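Local coordinates for putative transcriptional regulator protein, LacI family (Rhizobium etli, PDB 3MIZ) that probably binds a cis-regulatory region of DNA and acts as a transcription factor, most likely a repressor, at residues S13-I19 with I71-V77; E59-K64 with P86-V91. One frame throughout, in Å; residues are numbered along the deposited sequence.

Interaction 1. Residues S13-I19 with I71-V77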
ATOM      1  N   SER A  13     -28.868   0.621  13.193  1.00 27.88           N
ATOM      2  CA  SER A  13     -27.663   0.791  13.992  1.00 23.82           C
ATOM      3  C   SER A  13     -26.815   1.914  13.404  1.00 21.74           C
ATOM      4  O   SER A  13     -25.946   2.469  14.081  1.00 21.17           O
ATOM      5  CB  SER A  13     -26.845  -0.502  14.008  1.00 24.35           C
ATOM      6  OG  SER A  13     -26.349  -0.798  12.715  1.00 21.90           O
ATOM      7  N   ASN A  14     -27.094   2.252  12.148  1.00 19.67           N
ATOM      8  CA  ASN A  14     -26.348   3.275  11.420  1.00 20.81           C
ATOM      9  C   ASN A  14     -24.920   2.792  11.224  1.00 20.56           C
ATOM     10  O   ASN A  14     -23.978   3.587  11.130  1.00 19.34           O
ATOM     11  CB  ASN A  14     -26.361   4.608  12.174  1.00 20.66           C
ATOM     12  CG  ASN A  14     -27.727   5.265  12.148  1.00 21.67           C
ATOM     13  OD1 ASN A  14     -28.385   5.289  11.110  1.00 23.57           O
ATOM     14  ND2 ASN A  14     -28.153   5.809  13.279  1.00 22.44           N
ATOM     15  N   THR A  15     -24.773   1.473  11.161  1.00 18.24           N
ATOM     16  CA  THR A  15     -23.466   0.862  10.970  1.00 18.67           C
ATOM     17  C   THR A  15     -23.454   0.058   9.676  1.00 18.27           C
ATOM     18  O   THR A  15     -24.328  -0.780   9.447  1.00 18.19           O
ATOM     19  CB  THR A  15     -23.117  -0.073  12.151  1.00 18.09           C
ATOM     20  OG1 THR A  15     -23.112   0.684  13.368  1.00 22.19           O
ATOM     21  CG2 THR A  15     -21.745  -0.705  11.952  1.00 17.98           C
ATOM     22  N   PHE A  16     -22.477   0.340   8.822  1.00 17.33           N
ATOM     23  CA  PHE A  16     -22.328  -0.384   7.566  1.00 18.04           C
ATOM     24  C   PHE A  16     -21.160  -1.332   7.789  1.00 18.23           C
ATOM     25  O   PHE A  16     -20.198  -0.984   8.469  1.00 17.68           O
ATOM     26  CB  PHE A  16     -21.963   0.550   6.403  1.00 18.42           C
ATOM     27  CG  PHE A  16     -23.107   1.366   5.868  1.00 18.39           C
ATOM     28  CD1 PHE A  16     -24.383   1.265   6.404  1.00 20.41           C
ATOM     29  CD2 PHE A  16     -22.894   2.252   4.820  1.00 18.78           C
ATOM     30  CE1 PHE A  16     -25.431   2.037   5.902  1.00 19.58           C
ATOM     31  CE2 PHE A  16     -23.927   3.024   4.311  1.00 19.22           C
ATOM     32  CZ  PHE A  16     -25.202   2.918   4.853  1.00 19.32           C
ATOM     33  N   GLY A  17     -21.255  -2.528   7.229  1.00 16.18           N
ATOM     34  CA  GLY A  17     -20.178  -3.478   7.368  1.00 16.25           C
ATOM     35  C   GLY A  17     -19.532  -3.648   6.009  1.00 14.63           C
ATOM     36  O   GLY A  17     -20.219  -3.683   4.994  1.00 17.33           O
ATOM     37  N   ILE A  18     -18.212  -3.722   5.983  1.00 14.77           N
ATOM     38  CA  ILE A  18     -17.495  -3.927   4.727  1.00 13.79           C
ATOM     39  C   ILE A  18     -16.921  -5.329   4.762  1.00 14.50           C
ATOM     40  O   ILE A  18     -16.199  -5.685   5.690  1.00 13.16           O
ATOM     41  CB  ILE A  18     -16.298  -2.971   4.566  1.00 14.69           C
ATOM     42  CG1 ILE A  18     -16.777  -1.523   4.492  1.00 15.02           C
ATOM     43  CG2 ILE A  18     -15.509  -3.343   3.287  1.00 15.62           C
ATOM     44  CD1 ILE A  18     -15.623  -0.521   4.329  1.00 15.31           C
ATOM     45  N   ILE A  19     -17.251  -6.138   3.768  1.00 15.39           N
ATOM     46  CA  ILE A  19     -16.692  -7.477   3.721  1.00 15.35           C
ATOM     47  C   ILE A  19     -15.700  -7.428   2.575  1.00 15.73           C
ATOM     48  O   ILE A  19     -16.081  -7.246   1.423  1.00 16.92           O
ATOM     49  CB  ILE A  19     -17.775  -8.547   3.458  1.00 16.72           C
ATOM     50  CG1 ILE A  19     -18.736  -8.598   4.651  1.00 17.91           C
ATOM     51  CG2 ILE A  19     -17.117  -9.916   3.219  1.00 15.47           C
ATOM     52  CD1 ILE A  19     -19.804  -9.666   4.553  1.00 19.98           C
ATOM     53  N   ILE A  71     -25.978  -5.188  11.679  1.00 24.47           N
ATOM     54  CA  ILE A  71     -25.443  -4.241  10.703  1.00 23.19           C
ATOM     55  C   ILE A  71     -26.593  -3.855   9.764  1.00 20.71           C
ATOM     56  O   ILE A  71     -27.406  -4.704   9.400  1.00 20.54           O
ATOM     57  CB  ILE A  71     -24.306  -4.882   9.879  1.00 26.03           C
ATOM     58  CG1 ILE A  71     -23.116  -5.189  10.792  1.00 28.11           C
ATOM     59  CG2 ILE A  71     -23.888  -3.958   8.749  1.00 26.27           C
ATOM     60  CD1 ILE A  71     -22.554  -3.963  11.499  1.00 29.52           C
ATOM     61  N   ASP A  72     -26.665  -2.580   9.387  1.00 18.77           N
ATOM     62  CA  ASP A  72     -27.727  -2.097   8.504  1.00 19.16           C
ATOM     63  C   ASP A  72     -27.547  -2.504   7.045  1.00 18.06           C
ATOM     64  O   ASP A  72     -28.526  -2.724   6.333  1.00 17.65           O
ATOM     65  CB  ASP A  72     -27.844  -0.573   8.571  1.00 20.51           C
ATOM     66  CG  ASP A  72     -28.407  -0.086   9.887  1.00 23.42           C
ATOM     67  OD1 ASP A  72     -29.054  -0.888  10.595  1.00 21.10           O
ATOM     68  OD2 ASP A  72     -28.210   1.110  10.201  1.00 23.82           O
ATOM     69  N   GLY A  73     -26.296  -2.589   6.603  1.00 15.13           N
ATOM     70  CA  GLY A  73     -26.025  -2.974   5.229  1.00 14.10           C
ATOM     71  C   GLY A  73     -24.582  -3.418   5.059  1.00 14.04           C
ATOM     72  O   GLY A  73     -23.755  -3.215   5.951  1.00 14.39           O
ATOM     73  N   VAL A  74     -24.277  -4.017   3.915  1.00 14.32           N
ATOM     74  CA  VAL A  74     -22.926  -4.495   3.636  1.00 14.42           C
ATOM     75  C   VAL A  74     -22.378  -3.991   2.309  1.00 14.37           C
ATOM     76  O   VAL A  74     -23.084  -3.946   1.303  1.00 14.09           O
ATOM     77  CB  VAL A  74     -22.865  -6.051   3.582  1.00 15.06           C
ATOM     78  CG1 VAL A  74     -21.519  -6.513   2.992  1.00 17.56           C
ATOM     79  CG2 VAL A  74     -23.041  -6.632   4.959  1.00 15.27           C
ATOM     80  N   LEU A  75     -21.114  -3.595   2.321  1.00 13.11           N
ATOM     81  CA  LEU A  75     -20.451  -3.186   1.100  1.00 14.45           C
ATOM     82  C   LEU A  75     -19.465  -4.322   0.865  1.00 12.89           C
ATOM     83  O   LEU A  75     -18.526  -4.517   1.631  1.00 13.60           O
ATOM     84  CB  LEU A  75     -19.736  -1.851   1.295  1.00 14.71           C
ATOM     85  CG  LEU A  75     -20.739  -0.711   1.480  1.00 16.00           C
ATOM     86  CD1 LEU A  75     -20.038   0.533   1.985  1.00 18.66           C
ATOM     87  CD2 LEU A  75     -21.444  -0.448   0.147  1.00 14.59           C
ATOM     88  N   TYR A  76     -19.733  -5.109  -0.169  1.00 13.23           N
ATOM     89  CA  TYR A  76     -18.899  -6.245  -0.531  1.00 12.77           C
ATOM     90  C   TYR A  76     -17.826  -5.686  -1.448  1.00 12.01           C
ATOM     91  O   TYR A  76     -18.100  -5.367  -2.604  1.00 12.96           O
ATOM     92  CB  TYR A  76     -19.741  -7.261  -1.289  1.00 11.70           C
ATOM     93  CG  TYR A  76     -19.129  -8.620  -1.341  1.00 14.87           C
ATOM     94  CD1 TYR A  76     -19.241  -9.486  -0.254  1.00 15.62           C
ATOM     95  CD2 TYR A  76     -18.454  -9.063  -2.480  1.00 11.48           C
ATOM     96  CE1 TYR A  76     -18.714 -10.757  -0.294  1.00 16.62           C
ATOM     97  CE2 TYR A  76     -17.918 -10.342  -2.531  1.00 14.61           C
ATOM     98  CZ  TYR A  76     -18.056 -11.185  -1.428  1.00 15.79           C
ATOM     99  OH  TYR A  76     -17.549 -12.464  -1.459  1.00 20.02           O
ATOM    100  N   VAL A  77     -16.605  -5.582  -0.935  1.00 13.79           N
ATOM    101  CA  VAL A  77     -15.509  -4.998  -1.693  1.00 12.34           C
ATOM    102  C   VAL A  77     -14.353  -5.955  -1.959  1.00 12.49           C
ATOM    103  O   VAL A  77     -13.819  -6.586  -1.044  1.00 11.86           O
ATOM    104  CB  VAL A  77     -14.953  -3.759  -0.940  1.00 15.16           C
ATOM    105  CG1 VAL A  77     -13.875  -3.068  -1.766  1.00 15.99           C
ATOM    106  CG2 VAL A  77     -16.086  -2.811  -0.602  1.00 14.16           C
TER
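Strands 15-19 and 73-77 run side by side and parallel, their short axes 4.6 Å apart at closest and 24° from parallel. Four backbone bonds form the ladder: Gly-17 N gives to Gly-73 O (2.9 Å), Leu-75 N to Gly-17 O (2.8 Å), Ile-19 N to Leu-75 O (3.0 Å) and Val-77 N to Ile-19 O (2.9 Å). The even residues Phe-16 and Ile-18 turn their amides the other way and bond to strand 46-51, so 15-19 is satisfied along both edges. Before the ladder, Asp-72 N reaches Thr-15 O (3.0 Å), and the Asp-72 carboxylate turns back to take Ser-13 N on OD1 (3.0 Å) and Asn-14 N on OD2 (2.5 Å, very short). Ser-13 OG accepts Thr-15 N at 3.2 Å, an ST turn, and also bonds Arg-70 O. Gly-73 N, by contrast, is buried without a partner. Phe-16, Ile-18 and Leu-75 line one face, towards helices 30-42 and 253-268; Ile-19, Val-74 and Tyr-76 line the other, with Ile-19 CG1 3.9 Å from Val-74 CG1. Two neighbouring parallel strands between helical layers are the central pair of the Rossmann-like sheet in a periplasmic-binding-protein-type domain, order 2-1-3-4.

Interaction 2. Residues E59-K64 with P86-V91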
ATOM      1  N   GLU A  59     -16.056 -16.542   5.154  1.00 19.10           N
ATOM      2  CA  GLU A  59     -17.021 -15.555   4.678  1.00 18.31           C
ATOM      3  C   GLU A  59     -18.415 -15.852   5.209  1.00 18.31           C
ATOM      4  O   GLU A  59     -19.116 -14.960   5.682  1.00 16.58           O
ATOM      5  CB  GLU A  59     -17.092 -15.517   3.144  1.00 19.96           C
ATOM      6  CG  GLU A  59     -18.026 -14.408   2.650  1.00 22.62           C
ATOM      7  CD  GLU A  59     -18.161 -14.345   1.142  1.00 23.05           C
ATOM      8  OE1 GLU A  59     -17.273 -14.860   0.433  1.00 28.74           O
ATOM      9  OE2 GLU A  59     -19.153 -13.761   0.664  1.00 23.58           O
ATOM     10  N   VAL A  60     -18.824 -17.112   5.112  1.00 18.70           N
ATOM     11  CA  VAL A  60     -20.142 -17.499   5.590  1.00 19.27           C
ATOM     12  C   VAL A  60     -20.296 -17.063   7.040  1.00 18.61           C
ATOM     13  O   VAL A  60     -21.304 -16.469   7.425  1.00 17.50           O
ATOM     14  CB  VAL A  60     -20.342 -19.025   5.491  1.00 21.70           C
ATOM     15  CG1 VAL A  60     -21.698 -19.416   6.079  1.00 23.28           C
ATOM     16  CG2 VAL A  60     -20.251 -19.460   4.033  1.00 22.95           C
ATOM     17  N   GLU A  61     -19.278 -17.370   7.834  1.00 21.09           N
ATOM     18  CA  GLU A  61     -19.248 -17.027   9.249  1.00 23.53           C
ATOM     19  C   GLU A  61     -19.303 -15.510   9.457  1.00 22.37           C
ATOM     20  O   GLU A  61     -19.907 -15.027  10.420  1.00 20.23           O
ATOM     21  CB  GLU A  61     -17.977 -17.615   9.875  1.00 27.33           C
ATOM     22  CG  GLU A  61     -17.593 -17.064  11.234  1.00 33.49           C
ATOM     23  CD  GLU A  61     -16.368 -17.762  11.806  1.00 36.93           C
ATOM     24  OE1 GLU A  61     -15.371 -17.916  11.068  1.00 39.88           O
ATOM     25  OE2 GLU A  61     -16.397 -18.155  12.995  1.00 40.17           O
ATOM     26  N   ILE A  62     -18.677 -14.759   8.557  1.00 20.16           N
ATOM     27  CA  ILE A  62     -18.678 -13.302   8.677  1.00 18.24           C
ATOM     28  C   ILE A  62     -20.061 -12.714   8.441  1.00 18.14           C
ATOM     29  O   ILE A  62     -20.459 -11.775   9.124  1.00 19.27           O
ATOM     30  CB  ILE A  62     -17.669 -12.657   7.711  1.00 17.79           C
ATOM     31  CG1 ILE A  62     -16.246 -12.963   8.191  1.00 20.98           C
ATOM     32  CG2 ILE A  62     -17.905 -11.142   7.631  1.00 20.49           C
ATOM     33  CD1 ILE A  62     -15.154 -12.505   7.255  1.00 21.78           C
ATOM     34  N   TRP A  63     -20.795 -13.260   7.476  1.00 17.64           N
ATOM     35  CA  TRP A  63     -22.142 -12.771   7.206  1.00 17.61           C
ATOM     36  C   TRP A  63     -23.016 -13.032   8.430  1.00 20.60           C
ATOM     37  O   TRP A  63     -23.836 -12.195   8.824  1.00 17.32           O
ATOM     38  CB  TRP A  63     -22.748 -13.481   5.997  1.00 17.30           C
ATOM     39  CG  TRP A  63     -22.251 -12.971   4.680  1.00 15.53           C
ATOM     40  CD1 TRP A  63     -21.256 -13.505   3.907  1.00 16.31           C
ATOM     41  CD2 TRP A  63     -22.742 -11.828   3.973  1.00 16.79           C
ATOM     42  NE1 TRP A  63     -21.104 -12.760   2.754  1.00 17.96           N
ATOM     43  CE2 TRP A  63     -22.006 -11.728   2.770  1.00 15.19           C
ATOM     44  CE3 TRP A  63     -23.740 -10.878   4.239  1.00 16.54           C
ATOM     45  CZ2 TRP A  63     -22.235 -10.716   1.834  1.00 16.76           C
ATOM     46  CZ3 TRP A  63     -23.967  -9.867   3.304  1.00 19.36           C
ATOM     47  CH2 TRP A  63     -23.216  -9.797   2.116  1.00 16.82           C
ATOM     48  N   LYS A  64     -22.830 -14.211   9.018  1.00 21.58           N
ATOM     49  CA  LYS A  64     -23.574 -14.618  10.201  1.00 25.28           C
ATOM     50  C   LYS A  64     -23.262 -13.624  11.320  1.00 25.98           C
ATOM     51  O   LYS A  64     -24.157 -13.170  12.031  1.00 25.81           O
ATOM     52  CB  LYS A  64     -23.151 -16.033  10.606  1.00 26.31           C
ATOM     53  CG  LYS A  64     -24.238 -16.854  11.260  1.00 31.53           C
ATOM     54  CD  LYS A  64     -23.843 -18.326  11.335  1.00 34.06           C
ATOM     55  CE  LYS A  64     -23.617 -18.933   9.949  1.00 35.62           C
ATOM     56  NZ  LYS A  64     -24.837 -18.874   9.091  1.00 36.93           N
ATOM     57  N   PRO A  86     -21.419 -13.540  -3.610  1.00 20.05           N
ATOM     58  CA  PRO A  86     -21.015 -13.619  -2.203  1.00 20.29           C
ATOM     59  C   PRO A  86     -21.519 -14.940  -1.610  1.00 21.37           C
ATOM     60  O   PRO A  86     -22.532 -15.476  -2.058  1.00 20.00           O
ATOM     61  CB  PRO A  86     -21.708 -12.415  -1.568  1.00 19.68           C
ATOM     62  CG  PRO A  86     -21.827 -11.431  -2.719  1.00 21.23           C
ATOM     63  CD  PRO A  86     -22.222 -12.335  -3.875  1.00 19.95           C
ATOM     64  N   GLU A  87     -20.795 -15.459  -0.625  1.00 20.96           N
ATOM     65  CA  GLU A  87     -21.173 -16.696   0.058  1.00 24.22           C
ATOM     66  C   GLU A  87     -21.747 -16.308   1.422  1.00 22.44           C
ATOM     67  O   GLU A  87     -21.042 -16.352   2.430  1.00 21.44           O
ATOM     68  CB  GLU A  87     -19.942 -17.585   0.242  1.00 25.23           C
ATOM     69  CG  GLU A  87     -19.501 -18.298  -1.022  1.00 32.56           C
ATOM     70  CD  GLU A  87     -20.475 -19.389  -1.429  1.00 36.20           C
ATOM     71  OE1 GLU A  87     -20.607 -20.372  -0.667  1.00 39.26           O
ATOM     72  OE2 GLU A  87     -21.113 -19.260  -2.500  1.00 37.98           O
ATOM     73  N   SER A  88     -23.022 -15.929   1.439  1.00 23.83           N
ATOM     74  CA  SER A  88     -23.696 -15.496   2.664  1.00 26.44           C
ATOM     75  C   SER A  88     -24.552 -16.550   3.371  1.00 28.04           C
ATOM     76  O   SER A  88     -25.245 -16.241   4.343  1.00 26.36           O
ATOM     77  CB  SER A  88     -24.568 -14.281   2.362  1.00 27.18           C
ATOM     78  OG  SER A  88     -25.476 -14.567   1.312  1.00 30.37           O
ATOM     79  N   GLY A  89     -24.511 -17.788   2.897  1.00 28.91           N
ATOM     80  CA  GLY A  89     -25.318 -18.817   3.531  1.00 30.50           C
ATOM     81  C   GLY A  89     -26.786 -18.435   3.502  1.00 31.32           C
ATOM     82  O   GLY A  89     -27.337 -18.190   2.431  1.00 31.67           O
ATOM     83  N   ASP A  90     -27.419 -18.365   4.670  1.00 32.38           N
ATOM     84  CA  ASP A  90     -28.837 -18.014   4.752  1.00 34.25           C
ATOM     85  C   ASP A  90     -29.086 -16.564   5.152  1.00 32.52           C
ATOM     86  O   ASP A  90     -30.235 -16.144   5.295  1.00 32.57           O
ATOM     87  CB  ASP A  90     -29.554 -18.928   5.750  1.00 38.17           C
ATOM     88  CG  ASP A  90     -29.602 -20.363   5.291  1.00 41.48           C
ATOM     89  OD1 ASP A  90     -30.050 -20.598   4.148  1.00 43.63           O
ATOM     90  OD2 ASP A  90     -29.198 -21.255   6.070  1.00 44.09           O
ATOM     91  N   VAL A  91     -28.010 -15.804   5.332  1.00 30.53           N
ATOM     92  CA  VAL A  91     -28.118 -14.406   5.730  1.00 28.58           C
ATOM     93  C   VAL A  91     -28.613 -13.486   4.617  1.00 27.98           C
ATOM     94  O   VAL A  91     -28.185 -13.584   3.464  1.00 27.53           O
ATOM     95  CB  VAL A  91     -26.760 -13.874   6.247  1.00 27.15           C
ATOM     96  CG1 VAL A  91     -26.860 -12.389   6.548  1.00 25.83           C
ATOM     97  CG2 VAL A  91     -26.350 -14.638   7.494  1.00 27.15           C
TER
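At the start of 86-91, Pro-86 sets its ring against the indole, CB lying 3.8 Å from Trp-63 CZ2. At Glu-87 the backbone takes over: its N donates to Glu-59 OE2 (2.7 Å), the same oxygen that receives Trp-63 NE1 at 3.0 Å, so one carboxylate oxygen ties the loop to the helix and fixes the indole. Glu-87 O then comes within 3.2 Å of Trp-63 CD1 and makes a CA-H...O contact with Val-60 CA at 3.5 Å, while the acid end of its side chain leads away from the helix. Helix 56-68, to which 59-64 belongs, packs on the parallel sheet of the Rossmann-like, periplasmic-binding-protein-type domain, and the 86-91 loop, between strands 81-83 and 95-97, flanks it on the side of strand 73-78. Ser-88 sits over the indole face, CB 3.4 Å from the centroid of the five-membered ring and 10° off its normal, a CH-pi contact. It also starts a type II' turn, closed by Val-91 N to Ser-88 O (3.0 Å), in which Gly-89 takes the positive phi of 58°. At the end of the turn, Val-91 points back to the helix, its CB 4.0 Å from Trp-63 CB and its CG2 3.7 Å from Trp-63 O.

Interactions 1 and 2 belong to one domain, their centres 13 Å apart: the 86-91 loop lies beside helix 56-68 on the same face of the sheet. Trp-63 joins them, with CE2 3.5 Å from Ile-19 CD1 and CZ3 3.8 Å from Val-74 CG2 on the sheet side while the loop lies against the indole. Tyr-76 of strand 73-78 makes the second join, its OH 3.0 Å from Glu-59 OE2 in a probable, weak hydrogen bond and its CE1 3.7 Å from Pro-86 CB. Along the chain the segments alternate: strand 15-20 comes first, helix 56-68 is followed by strand 73-78, and the loop comes after strand 81-83.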